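Local coordinates for protein cyclic GMP-AMP synthase-like receptor (Tribolium castaneum, PDB 7LT2) that senses double-stranded RNA in the cytoplasm and makes 2',3'-cGAMP from ATP and GTP, a nucleotidyltransferase reaction central to innate immunity, at residues K67-F71 with I189-D193; N313-Q319 with L340-S344; I79-A83 with G105-Q109; N213-K219 with E246-L251. One frame throughout, in Å; residues are numbered along the deposited sequence.

Contact 1 (K67-F71 with I189-D193); sequences KPEEF and IMDVD
Phe71 and Val192 are parallel bridge partners, and their side chains lie side by side on the buried face of the sheet. Val192 CG1 sits over one face of the Phe71 ring, 4.3 Å from its centroid. The other methyl, Val192 CG2, reaches Phe71 CE1 at 3.5 Å. Met190 SD comes in at the ring edge, close to its plane, in a Met-aromatic contact 5.1 Å from the Phe71 centroid. The methionine is bent at its last torsion (chi3 -73°), which carries CE to Pro68 CB at 3.8 Å. Helix 18-42 covers this side with Leu28 and Leu32 against Phe71. Three backbone bonds tie the two segments: Asp191 N to Glu69 O, Phe71 N to Asp191 O and Asp193 N to Phe71 O.

The other face is looser and acidic. Glu70 OE1 stands 4.4 Å from Asp193 OD2, and a water donates to both Glu70 OE1 and Asp193 OD1. Asp193 OD1 also bonds to Thr178, while Asp191 pairs with Lys188. Glu70, Asp72 and Asp193 match, by similarity, the catalytic magnesium-binding acidic triad on the central sheet of the nucleotidyltransferase fold.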
loop_
_atom_site.group_PDB
_atom_site.type_symbol
_atom_site.label_atom_id
_atom_site.label_comp_id
_atom_site.label_asym_id
_atom_site.label_seq_id
_atom_site.Cartn_x
_atom_site.Cartn_y
_atom_site.Cartn_z
ATOM N N LYS A 67 -5.651 14.070 -4.981
ATOM C CA LYS A 67 -6.076 13.192 -6.072
ATOM C C LYS A 67 -5.287 11.887 -6.035
ATOM O O LYS A 67 -4.052 11.916 -6.037
ATOM C CB LYS A 67 -5.891 13.876 -7.428
ATOM C CG LYS A 67 -6.338 13.013 -8.608
ATOM C CD LYS A 67 -6.155 13.713 -9.942
ATOM C CE LYS A 67 -4.712 14.093 -10.175
ATOM N NZ LYS A 67 -3.844 12.896 -10.302
ATOM N N PRO A 68 -5.953 10.734 -6.006
ATOM C CA PRO A 68 -5.215 9.468 -6.042
ATOM C C PRO A 68 -4.532 9.277 -7.384
ATOM O O PRO A 68 -5.033 9.697 -8.431
ATOM C CB PRO A 68 -6.301 8.408 -5.805
ATOM C CG PRO A 68 -7.580 9.066 -6.164
ATOM C CD PRO A 68 -7.411 10.545 -5.932
ATOM N N GLU A 69 -3.353 8.652 -7.339
ATOM C CA GLU A 69 -2.524 8.533 -8.531
ATOM C C GLU A 69 -2.095 7.101 -8.823
ATOM O O GLU A 69 -1.911 6.748 -9.993
ATOM C CB GLU A 69 -1.296 9.436 -8.406
ATOM C CG GLU A 69 -1.626 10.895 -8.677
ATOM C CD GLU A 69 -0.565 11.845 -8.176
ATOM O OE1 GLU A 69 0.151 11.488 -7.218
ATOM O OE2 GLU A 69 -0.451 12.953 -8.741
ATOM N N GLU A 70 -1.943 6.268 -7.792
ATOM C CA GLU A 70 -1.481 4.900 -8.012
ATOM C C GLU A 70 -1.906 4.010 -6.854
ATOM O O GLU A 70 -2.206 4.487 -5.759
ATOM C CB GLU A 70 0.041 4.844 -8.173
ATOM C CG GLU A 70 0.797 5.362 -6.959
ATOM C CD GLU A 70 2.287 5.109 -7.051
ATOM O OE1 GLU A 70 2.674 3.979 -7.421
ATOM O OE2 GLU A 70 3.066 6.036 -6.750
ATOM N N PHE A 71 -1.922 2.701 -7.113
ATOM C CA PHE A 71 -1.973 1.710 -6.046
ATOM C C PHE A 71 -1.287 0.438 -6.527
ATOM O O PHE A 71 -0.906 0.312 -7.694
ATOM C CB PHE A 71 -3.412 1.430 -5.565
ATOM C CG PHE A 71 -4.293 0.732 -6.571
ATOM C CD1 PHE A 71 -5.025 1.463 -7.491
ATOM C CD2 PHE A 71 -4.430 -0.647 -6.556
ATOM C CE1 PHE A 71 -5.858 0.831 -8.400
ATOM C CE2 PHE A 71 -5.259 -1.288 -7.466
ATOM C CZ PHE A 71 -5.972 -0.545 -8.390
ATOM N N ILE A 189 -7.072 7.615 -15.187
ATOM C CA ILE A 189 -7.722 7.177 -13.952
ATOM C C ILE A 189 -6.684 6.916 -12.865
ATOM O O ILE A 189 -6.657 7.620 -11.847
ATOM C CB ILE A 189 -8.606 5.939 -14.186
ATOM C CG1 ILE A 189 -9.684 6.250 -15.226
ATOM C CG2 ILE A 189 -9.235 5.496 -12.873
ATOM C CD1 ILE A 189 -10.450 5.027 -15.709
ATOM N N MET A 190 -5.823 5.917 -13.059
ATOM C CA MET A 190 -4.831 5.592 -12.036
ATOM C C MET A 190 -3.774 4.671 -12.629
ATOM O O MET A 190 -4.025 3.967 -13.614
ATOM C CB MET A 190 -5.478 4.932 -10.813
ATOM C CG MET A 190 -5.036 5.538 -9.482
ATOM S SD MET A 190 -6.089 5.088 -8.098
ATOM C CE MET A 190 -7.539 6.062 -8.461
ATOM N N ASP A 191 -2.584 4.696 -12.018
ATOM C CA ASP A 191 -1.528 3.725 -12.291
ATOM C C ASP A 191 -1.644 2.562 -11.316
ATOM O O ASP A 191 -1.999 2.745 -10.150
ATOM C CB ASP A 191 -0.137 4.353 -12.138
ATOM C CG ASP A 191 0.194 5.354 -13.227
ATOM O OD1 ASP A 191 -0.464 5.343 -14.285
ATOM O OD2 ASP A 191 1.145 6.145 -13.027
ATOM N N VAL A 192 -1.329 1.355 -11.793
ATOM C CA VAL A 192 -1.377 0.153 -10.962
ATOM C C VAL A 192 -0.091 -0.638 -11.157
ATOM O O VAL A 192 0.261 -0.984 -12.288
ATOM C CB VAL A 192 -2.596 -0.730 -11.297
ATOM C CG1 VAL A 192 -2.680 -1.911 -10.342
ATOM C CG2 VAL A 192 -3.886 0.087 -11.243
ATOM N N ASP A 193 0.599 -0.938 -10.058
ATOM C CA ASP A 193 1.787 -1.786 -10.094
ATOM C C ASP A 193 1.394 -3.239 -9.841
ATOM O O ASP A 193 0.639 -3.535 -8.910
ATOM C CB ASP A 193 2.821 -1.324 -9.066
ATOM C CG ASP A 193 3.580 -0.087 -9.514
ATOM O OD1 ASP A 193 3.205 0.513 -10.545
ATOM O OD2 ASP A 193 4.558 0.283 -8.831
HETATM O O HOH W 1 -4.874 9.629 -11.219
HETATM O O HOH W 2 2.856 3.202 -9.921
#

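Contact 2 (N313-Q319 with L340-S344); sequences NEFIADQ and LNNIS
Gln319 reaches across to Leu340 and Asn341 from the C-terminal end of helix 301-318. Its CB meets Leu340 CD1 at 3.7 Å. CG touches the same methyl, also at 3.7 Å, and lies near Leu340 CB. CD is a little farther from Leu340 CD1. Beyond CG the chain runs extended, which carries the amide past the leucine to Asn341. There Gln319 NE2 gives a weak, bent hydrogen bond to Asn341 OD1, 3.0 Å long with 122° at the hydrogen. The two amide planes are 49° apart. A water lies between Ala317 O and the same Asn341 OD1.

Gln319 has positive phi and closes the helix in a Schellman motif. Its own carbonyl O accepts from Asn330 ND2. Farther back, Ile316 CG2 rests 3.6 Å from Leu340 O and also faces Ile343 CG2. Ser344 OG packs against Ala317 CB at 3.3 Å. The two helices run nearly antiparallel, at 154°, with their segment axes 8.5 Å apart. They belong to the helical Mab-21 HhH/H2TH-like domain. Around Ile316 and Leu340 the contact is largely aliphatic, and the Gln319-Asn341 hydrogen bond at the outer margin is weak and probably adds little.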
loop_
_atom_site.group_PDB
_atom_site.type_symbol
_atom_site.label_atom_id
_atom_site.label_comp_id
_atom_site.label_asym_id
_atom_site.label_seq_id
_atom_site.Cartn_x
_atom_site.Cartn_y
_atom_site.Cartn_z
ATOM N N ASN A 313 4.853 14.171 17.080
ATOM C CA ASN A 313 6.066 14.943 17.325
ATOM C C ASN A 313 6.985 14.257 18.330
ATOM O O ASN A 313 8.212 14.336 18.199
ATOM C CB ASN A 313 5.706 16.348 17.807
ATOM C CG ASN A 313 6.854 17.321 17.651
ATOM O OD1 ASN A 313 7.747 17.111 16.833
ATOM N ND2 ASN A 313 6.838 18.390 18.435
ATOM N N GLU A 314 6.420 13.573 19.331
ATOM C CA GLU A 314 7.259 12.893 20.319
ATOM C C GLU A 314 8.032 11.735 19.699
ATOM O O GLU A 314 9.182 11.480 20.076
ATOM C CB GLU A 314 6.409 12.402 21.491
ATOM C CG GLU A 314 5.737 13.509 22.282
ATOM C CD GLU A 314 6.728 14.411 22.996
ATOM O OE1 GLU A 314 7.903 14.008 23.154
ATOM O OE2 GLU A 314 6.331 15.525 23.401
ATOM N N PHE A 315 7.412 11.006 18.765
ATOM C CA PHE A 315 8.140 9.975 18.027
ATOM C C PHE A 315 9.305 10.576 17.255
ATOM O O PHE A 315 10.423 10.052 17.283
ATOM C CB PHE A 315 7.200 9.243 17.067
ATOM C CG PHE A 315 6.373 8.161 17.716
ATOM C CD1 PHE A 315 6.881 6.881 17.877
ATOM C CD2 PHE A 315 5.077 8.417 18.133
ATOM C CE1 PHE A 315 6.118 5.879 18.461
ATOM C CE2 PHE A 315 4.309 7.425 18.711
ATOM C CZ PHE A 315 4.831 6.151 18.877
ATOM N N ILE A 316 9.053 11.676 16.545
ATOM C CA ILE A 316 10.098 12.316 15.754
ATOM C C ILE A 316 11.210 12.827 16.661
ATOM O O ILE A 316 12.399 12.615 16.397
ATOM C CB ILE A 316 9.504 13.449 14.897
ATOM C CG1 ILE A 316 8.460 12.903 13.920
ATOM C CG2 ILE A 316 10.603 14.181 14.140
ATOM C CD1 ILE A 316 9.030 11.965 12.882
ATOM N N ALA A 317 10.835 13.510 17.748
ATOM C CA ALA A 317 11.828 14.016 18.693
ATOM C C ALA A 317 12.653 12.884 19.291
ATOM O O ALA A 317 13.874 13.009 19.443
ATOM C CB ALA A 317 11.141 14.816 19.798
ATOM N N ASP A 318 12.002 11.773 19.638
ATOM C CA ASP A 318 12.707 10.599 20.139
ATOM C C ASP A 318 13.537 9.917 19.056
ATOM O O ASP A 318 14.362 9.054 19.381
ATOM C CB ASP A 318 11.696 9.615 20.737
ATOM C CG ASP A 318 12.354 8.507 21.540
ATOM O OD1 ASP A 318 13.140 8.817 22.462
ATOM O OD2 ASP A 318 12.067 7.323 21.260
ATOM N N GLN A 319 13.338 10.291 17.789
ATOM C CA GLN A 319 14.083 9.744 16.656
ATOM C C GLN A 319 13.900 8.231 16.534
ATOM O O GLN A 319 14.808 7.513 16.115
ATOM C CB GLN A 319 15.566 10.128 16.737
ATOM C CG GLN A 319 15.758 11.639 16.802
ATOM C CD GLN A 319 17.207 12.076 16.778
ATOM O OE1 GLN A 319 18.121 11.257 16.675
ATOM N NE2 GLN A 319 17.423 13.384 16.879
ATOM N N LEU A 340 15.918 15.144 11.827
ATOM C CA LEU A 340 14.804 14.872 12.730
ATOM C C LEU A 340 14.644 15.978 13.768
ATOM O O LEU A 340 13.517 16.323 14.144
ATOM C CB LEU A 340 15.005 13.521 13.406
ATOM C CG LEU A 340 15.024 12.336 12.447
ATOM C CD1 LEU A 340 15.454 11.066 13.172
ATOM C CD2 LEU A 340 13.650 12.154 11.813
ATOM N N ASN A 341 15.760 16.541 14.246
ATOM C CA ASN A 341 15.686 17.674 15.165
ATOM C C ASN A 341 14.979 18.861 14.518
ATOM O O ASN A 341 14.102 19.483 15.127
ATOM C CB ASN A 341 17.086 18.078 15.631
ATOM C CG ASN A 341 17.671 17.115 16.655
ATOM O OD1 ASN A 341 16.959 16.296 17.237
ATOM N ND2 ASN A 341 18.977 17.220 16.887
ATOM N N ASN A 342 15.349 19.190 13.277
ATOM C CA ASN A 342 14.723 20.319 12.595
ATOM C C ASN A 342 13.235 20.075 12.376
ATOM O O ASN A 342 12.419 20.987 12.549
ATOM C CB ASN A 342 15.412 20.582 11.255
ATOM C CG ASN A 342 16.819 21.131 11.413
ATOM O OD1 ASN A 342 17.184 21.675 12.458
ATOM N ND2 ASN A 342 17.614 21.004 10.361
ATOM N N ILE A 343 12.863 18.856 11.983
ATOM C CA ILE A 343 11.453 18.572 11.739
ATOM C C ILE A 343 10.663 18.646 13.040
ATOM O O ILE A 343 9.573 19.227 13.086
ATOM C CB ILE A 343 11.293 17.210 11.038
ATOM C CG1 ILE A 343 11.900 17.269 9.634
ATOM C CG2 ILE A 343 9.818 16.818 10.950
ATOM C CD1 ILE A 343 11.975 15.930 8.942
ATOM N N SER A 344 11.205 18.081 14.122
ATOM C CA SER A 344 10.521 18.154 15.412
ATOM C C SER A 344 10.376 19.596 15.888
ATOM O O SER A 344 9.341 19.967 16.455
ATOM C CB SER A 344 11.266 17.317 16.452
ATOM O OG SER A 344 10.607 17.374 17.706
HETATM O O HOH W 3 15.455 15.303 19.142
#

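Contact 3 (I79-A83 with G105-Q109); sequences IPIYA and GWLRQ
Pro80 lies over one face of the Trp106 indole. Its CB is 3.8 Å from the centroid of the six-membered ring, a CH-pi contact 15° off the ring normal. Pro80 CG comes closer to the rim, 3.5 Å from Trp106 CZ2. Tyr82 CB meets the same ring system at Trp106 CE3, 3.7 Å away. Ala83 CB touches Trp106 CB at 3.9 Å. Trp106 chi1 (173°) sets CG opposite the backbone N and carries the indole over to the proline.

The Tyr82 ring reaches the C-terminal end of helix 103-107. The Gln109 amide stacks on one of its faces, with the planes only 13° apart. Gln109 CG reaches Tyr82 CE1 at 3.8 Å, and Gly105 O lies at the tyrosine edge, 3.7 Å from Tyr82 CE1.

Around this shell, Tyr115 meets Trp106 edge-to-face and also packs on Pro80. The 3-10 turn 81-83 is closed by Ala83 N to Pro80 O, 3.0 Å, and bonded to Asn102 through Tyr82 O. No hydrogen bond joins the two segments. A proline-tryptophan CH-pi contact fastens the loop between strands 70-77 and 85-89 to helix 103-107, at the periphery of the nucleotidyltransferase domain and away from its annotated sites.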
loop_
_atom_site.group_PDB
_atom_site.type_symbol
_atom_site.label_atom_id
_atom_site.label_comp_id
_atom_site.label_asym_id
_atom_site.label_seq_id
_atom_site.Cartn_x
_atom_site.Cartn_y
_atom_site.Cartn_z
ATOM N N ILE A 79 1.829 -21.373 -2.662
ATOM C CA ILE A 79 2.566 -22.629 -2.828
ATOM C C ILE A 79 1.814 -23.734 -2.102
ATOM O O ILE A 79 1.536 -23.595 -0.901
ATOM C CB ILE A 79 3.982 -22.484 -2.281
ATOM C CG1 ILE A 79 4.748 -21.400 -3.046
ATOM C CG2 ILE A 79 4.716 -23.831 -2.336
ATOM C CD1 ILE A 79 6.060 -21.021 -2.413
ATOM N N PRO A 80 1.467 -24.832 -2.774
ATOM C CA PRO A 80 0.786 -25.939 -2.092
ATOM C C PRO A 80 1.550 -26.386 -0.853
ATOM O O PRO A 80 2.766 -26.595 -0.892
ATOM C CB PRO A 80 0.749 -27.036 -3.165
ATOM C CG PRO A 80 0.734 -26.267 -4.454
ATOM C CD PRO A 80 1.636 -25.087 -4.216
ATOM N N ILE A 81 0.828 -26.515 0.266
ATOM C CA ILE A 81 1.478 -26.833 1.532
ATOM C C ILE A 81 2.142 -28.201 1.491
ATOM O O ILE A 81 3.051 -28.464 2.282
ATOM C CB ILE A 81 0.480 -26.752 2.705
ATOM C CG1 ILE A 81 -0.492 -27.930 2.670
ATOM C CG2 ILE A 81 -0.284 -25.435 2.671
ATOM C CD1 ILE A 81 -1.454 -27.956 3.843
ATOM N N TYR A 82 1.717 -29.078 0.576
ATOM C CA TYR A 82 2.348 -30.389 0.464
ATOM C C TYR A 82 3.829 -30.266 0.131
ATOM O O TYR A 82 4.628 -31.122 0.530
ATOM C CB TYR A 82 1.621 -31.230 -0.589
ATOM C CG TYR A 82 1.919 -32.718 -0.534
ATOM C CD1 TYR A 82 2.953 -33.267 -1.279
ATOM C CD2 TYR A 82 1.148 -33.573 0.248
ATOM C CE1 TYR A 82 3.225 -34.627 -1.235
ATOM C CE2 TYR A 82 1.410 -34.932 0.296
ATOM C CZ TYR A 82 2.448 -35.453 -0.447
ATOM O OH TYR A 82 2.717 -36.807 -0.404
ATOM N N ALA A 83 4.217 -29.206 -0.585
ATOM C CA ALA A 83 5.619 -28.944 -0.892
ATOM C C ALA A 83 6.409 -28.479 0.320
ATOM O O ALA A 83 7.622 -28.270 0.199
ATOM C CB ALA A 83 5.732 -27.905 -2.008
ATOM N N GLY A 105 8.556 -34.112 -3.675
ATOM C CA GLY A 105 7.389 -34.919 -3.361
ATOM C C GLY A 105 6.113 -34.357 -3.946
ATOM O O GLY A 105 5.227 -35.112 -4.349
ATOM N N TRP A 106 6.002 -33.026 -4.006
ATOM C CA TRP A 106 4.853 -32.413 -4.659
ATOM C C TRP A 106 4.872 -32.675 -6.161
ATOM O O TRP A 106 3.825 -32.937 -6.763
ATOM C CB TRP A 106 4.830 -30.910 -4.362
ATOM C CG TRP A 106 3.776 -30.159 -5.120
ATOM C CD1 TRP A 106 3.974 -29.165 -6.036
ATOM C CD2 TRP A 106 2.359 -30.357 -5.041
ATOM N NE1 TRP A 106 2.768 -28.724 -6.521
ATOM C CE2 TRP A 106 1.760 -29.443 -5.930
ATOM C CE3 TRP A 106 1.539 -31.210 -4.298
ATOM C CZ2 TRP A 106 0.379 -29.359 -6.097
ATOM C CZ3 TRP A 106 0.167 -31.128 -4.467
ATOM C CH2 TRP A 106 -0.399 -30.204 -5.356
ATOM N N LEU A 107 6.053 -32.605 -6.786
ATOM C CA LEU A 107 6.132 -32.854 -8.223
ATOM C C LEU A 107 5.719 -34.279 -8.567
ATOM O O LEU A 107 5.220 -34.528 -9.670
ATOM C CB LEU A 107 7.545 -32.561 -8.731
ATOM C CG LEU A 107 8.041 -31.124 -8.530
ATOM C CD1 LEU A 107 9.475 -30.968 -9.031
ATOM C CD2 LEU A 107 7.113 -30.130 -9.211
ATOM N N ARG A 108 5.903 -35.221 -7.640
ATOM C CA ARG A 108 5.513 -36.607 -7.874
ATOM C C ARG A 108 4.022 -36.843 -7.678
ATOM O O ARG A 108 3.553 -37.961 -7.920
ATOM C CB ARG A 108 6.316 -37.540 -6.964
ATOM C CG ARG A 108 7.770 -37.679 -7.385
ATOM C CD ARG A 108 8.504 -38.720 -6.562
ATOM N NE ARG A 108 8.768 -38.268 -5.203
ATOM C CZ ARG A 108 9.952 -37.863 -4.764
ATOM N NH1 ARG A 108 11.018 -37.857 -5.549
ATOM N NH2 ARG A 108 10.071 -37.458 -3.502
ATOM N N GLN A 109 3.283 -35.829 -7.245
ATOM C CA GLN A 109 1.836 -35.909 -7.143
ATOM C C GLN A 109 1.195 -35.548 -8.479
ATOM O O GLN A 109 1.793 -34.839 -9.294
ATOM C CB GLN A 109 1.338 -34.968 -6.051
ATOM C CG GLN A 109 1.730 -35.397 -4.651
ATOM C CD GLN A 109 1.058 -36.691 -4.233
ATOM O OE1 GLN A 109 1.582 -37.779 -4.463
ATOM N NE2 GLN A 109 -0.109 -36.578 -3.615
#

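Contact 4 (N213-K219 with E246-L251); sequences NPFPSTK and EQERVL
Phe215 is clasped between Val250 and its own neighbour Pro214. Val250 CG1 lies over one ring face, 3.8 Å from the centroid, in a CH-pi contact. Pro214 CB sits over the centre of the opposite face. Leu251 CD2 approaches obliquely, 3.8 Å from Phe215 CZ, and Gln247 O lies at the ring edge, 3.6 Å from Phe215 CE2. Lys219 extends this apolar patch: its CE touches Val250 CG2 at 3.8 Å.

Outward, Lys219 O is gripped by two amides. Gln247 NE2 donates at 2.9 Å and Asn213 ND2 also at 2.9 Å, from opposite faces of the carbonyl plane. Gln247 is bent at chi2 (81°), which folds its amide back to the loop, and NE2 also bonds to Glu221 O. Asn213 OD1 accepts from Phe215 N with 164° at the hydrogen, making an Asx turn. The Asn213 side chain thus bonds to the backbone at both Phe215 and Lys219.

At the rim, Lys219 NZ forms a salt bridge with Glu246 OE2, 3.5 Å long. Glu246 OE1 pairs with Arg52. Glu246 and Gln247 belong, by similarity, to the segment that binds ATP and GTP. The contact is thus a loop with an Asx turn at Asn213, docked on helix 245-251 beside the probable nucleotide pocket.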
loop_
_atom_site.group_PDB
_atom_site.type_symbol
_atom_site.label_atom_id
_atom_site.label_comp_id
_atom_site.label_asym_id
_atom_site.label_seq_id
_atom_site.Cartn_x
_atom_site.Cartn_y
_atom_site.Cartn_z
ATOM N N ASN A 213 -0.875 -11.829 15.287
ATOM C CA ASN A 213 -2.017 -11.386 14.489
ATOM C C ASN A 213 -3.161 -10.950 15.398
ATOM O O ASN A 213 -3.615 -11.747 16.230
ATOM C CB ASN A 213 -2.456 -12.529 13.571
ATOM C CG ASN A 213 -3.556 -12.130 12.601
ATOM O OD1 ASN A 213 -4.027 -10.993 12.600
ATOM N ND2 ASN A 213 -3.968 -13.074 11.760
ATOM N N PRO A 214 -3.654 -9.711 15.284
ATOM C CA PRO A 214 -4.807 -9.315 16.106
ATOM C C PRO A 214 -6.116 -9.940 15.660
ATOM O O PRO A 214 -7.076 -9.927 16.440
ATOM C CB PRO A 214 -4.836 -7.786 15.958
ATOM C CG PRO A 214 -4.210 -7.530 14.643
ATOM C CD PRO A 214 -3.134 -8.584 14.492
ATOM N N PHE A 215 -6.196 -10.483 14.446
ATOM C CA PHE A 215 -7.441 -11.049 13.918
ATOM C C PHE A 215 -7.205 -12.444 13.348
ATOM O O PHE A 215 -7.462 -12.695 12.168
ATOM C CB PHE A 215 -8.033 -10.130 12.853
ATOM C CG PHE A 215 -8.058 -8.686 13.250
ATOM C CD1 PHE A 215 -8.890 -8.247 14.263
ATOM C CD2 PHE A 215 -7.251 -7.766 12.607
ATOM C CE1 PHE A 215 -8.914 -6.919 14.634
ATOM C CE2 PHE A 215 -7.270 -6.437 12.974
ATOM C CZ PHE A 215 -8.100 -6.011 13.986
ATOM N N PRO A 216 -6.745 -13.391 14.174
ATOM C CA PRO A 216 -6.387 -14.710 13.629
ATOM C C PRO A 216 -7.567 -15.493 13.075
ATOM O O PRO A 216 -7.354 -16.362 12.221
ATOM C CB PRO A 216 -5.753 -15.427 14.829
ATOM C CG PRO A 216 -6.350 -14.774 16.014
ATOM C CD PRO A 216 -6.532 -13.330 15.632
ATOM N N SER A 217 -8.802 -15.206 13.500
ATOM C CA SER A 217 -9.930 -15.955 12.956
ATOM C C SER A 217 -10.475 -15.352 11.664
ATOM O O SER A 217 -10.792 -16.096 10.730
ATOM C CB SER A 217 -11.047 -16.071 14.002
ATOM O OG SER A 217 -11.788 -14.873 14.106
ATOM N N THR A 218 -10.576 -14.023 11.568
ATOM C CA THR A 218 -11.199 -13.402 10.404
ATOM C C THR A 218 -10.206 -12.893 9.366
ATOM O O THR A 218 -10.577 -12.776 8.192
ATOM C CB THR A 218 -12.115 -12.245 10.829
ATOM O OG1 THR A 218 -11.353 -11.221 11.486
ATOM C CG2 THR A 218 -13.211 -12.748 11.767
ATOM N N LYS A 219 -8.968 -12.593 9.755
ATOM C CA LYS A 219 -7.905 -12.233 8.815
ATOM C C LYS A 219 -6.700 -13.148 9.019
ATOM O O LYS A 219 -5.615 -12.691 9.403
ATOM C CB LYS A 219 -7.508 -10.768 8.979
ATOM C CG LYS A 219 -8.612 -9.780 8.637
ATOM C CD LYS A 219 -9.009 -9.903 7.171
ATOM C CE LYS A 219 -10.055 -8.880 6.784
ATOM N NZ LYS A 219 -10.406 -8.995 5.345
ATOM N N GLU A 246 -3.424 -6.236 5.253
ATOM C CA GLU A 246 -4.819 -6.617 5.433
ATOM C C GLU A 246 -5.246 -6.430 6.882
ATOM O O GLU A 246 -6.353 -5.950 7.154
ATOM C CB GLU A 246 -5.047 -8.058 4.974
ATOM C CG GLU A 246 -6.523 -8.373 4.723
ATOM C CD GLU A 246 -6.733 -9.320 3.555
ATOM O OE1 GLU A 246 -5.795 -10.070 3.218
ATOM O OE2 GLU A 246 -7.838 -9.310 2.974
ATOM N N GLN A 247 -4.362 -6.768 7.826
ATOM C CA GLN A 247 -4.656 -6.560 9.241
ATOM C C GLN A 247 -4.608 -5.081 9.614
ATOM O O GLN A 247 -5.432 -4.614 10.409
ATOM C CB GLN A 247 -3.675 -7.358 10.098
ATOM C CG GLN A 247 -3.892 -8.869 10.036
ATOM C CD GLN A 247 -3.273 -9.513 8.808
ATOM O OE1 GLN A 247 -2.430 -8.916 8.130
ATOM N NE2 GLN A 247 -3.686 -10.742 8.517
ATOM N N GLU A 248 -3.645 -4.334 9.062
ATOM C CA GLU A 248 -3.584 -2.895 9.324
ATOM C C GLU A 248 -4.863 -2.197 8.881
ATOM O O GLU A 248 -5.335 -1.264 9.545
ATOM C CB GLU A 248 -2.375 -2.276 8.617
ATOM C CG GLU A 248 -1.035 -2.666 9.211
ATOM C CD GLU A 248 0.145 -2.186 8.378
ATOM O OE1 GLU A 248 -0.058 -1.367 7.458
ATOM O OE2 GLU A 248 1.281 -2.619 8.655
ATOM N N ARG A 249 -5.430 -2.622 7.752
ATOM C CA ARG A 249 -6.643 -1.985 7.250
ATOM C C ARG A 249 -7.811 -2.180 8.212
ATOM O O ARG A 249 -8.652 -1.287 8.362
ATOM C CB ARG A 249 -6.983 -2.532 5.861
ATOM C CG ARG A 249 -8.124 -1.793 5.175
ATOM C CD ARG A 249 -8.153 -2.093 3.693
ATOM N NE ARG A 249 -6.966 -1.589 3.008
ATOM C CZ ARG A 249 -6.596 -1.962 1.791
ATOM N NH1 ARG A 249 -7.299 -2.838 1.094
ATOM N NH2 ARG A 249 -5.486 -1.448 1.263
ATOM N N VAL A 250 -7.883 -3.339 8.873
ATOM C CA VAL A 250 -8.939 -3.558 9.862
ATOM C C VAL A 250 -8.682 -2.721 11.110
ATOM O O VAL A 250 -9.611 -2.135 11.682
ATOM C CB VAL A 250 -9.063 -5.056 10.200
ATOM C CG1 VAL A 250 -10.173 -5.292 11.231
ATOM C CG2 VAL A 250 -9.330 -5.858 8.940
ATOM N N LEU A 251 -7.420 -2.631 11.538
ATOM C CA LEU A 251 -7.071 -1.850 12.725
ATOM C C LEU A 251 -7.479 -0.385 12.586
ATOM O O LEU A 251 -7.919 0.235 13.564
ATOM C CB LEU A 251 -5.568 -1.953 13.003
ATOM C CG LEU A 251 -5.038 -3.226 13.669
ATOM C CD1 LEU A 251 -3.516 -3.216 13.690
ATOM C CD2 LEU A 251 -5.594 -3.352 15.091
#

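In the fold
Contacts 1, 3 and 4 lie in the nucleotidyltransferase domain, and contact 2 in the helical HhH/H2TH-like domain. Contact 3 is nested in the chain between the two segments of contact 1; contact 4 follows, then contact 2. Strand 70-77 carries part of contact 1 and leads into the loop of contact 3, yet their centres are 37 Å apart. Contacts 2 and 3 mark opposite sides of the molecule, 50 Å between centres. Contact 4 comes nearest to contact 1, about 8 Å between nearest atoms. Both hold some of the residues predicted to bind nucleotide, and contact 1 two of the predicted catalytic metal ligands, so they probably border one active-site cleft. Contact 4 also abuts helix 278-291, which carries residues of the manganese site.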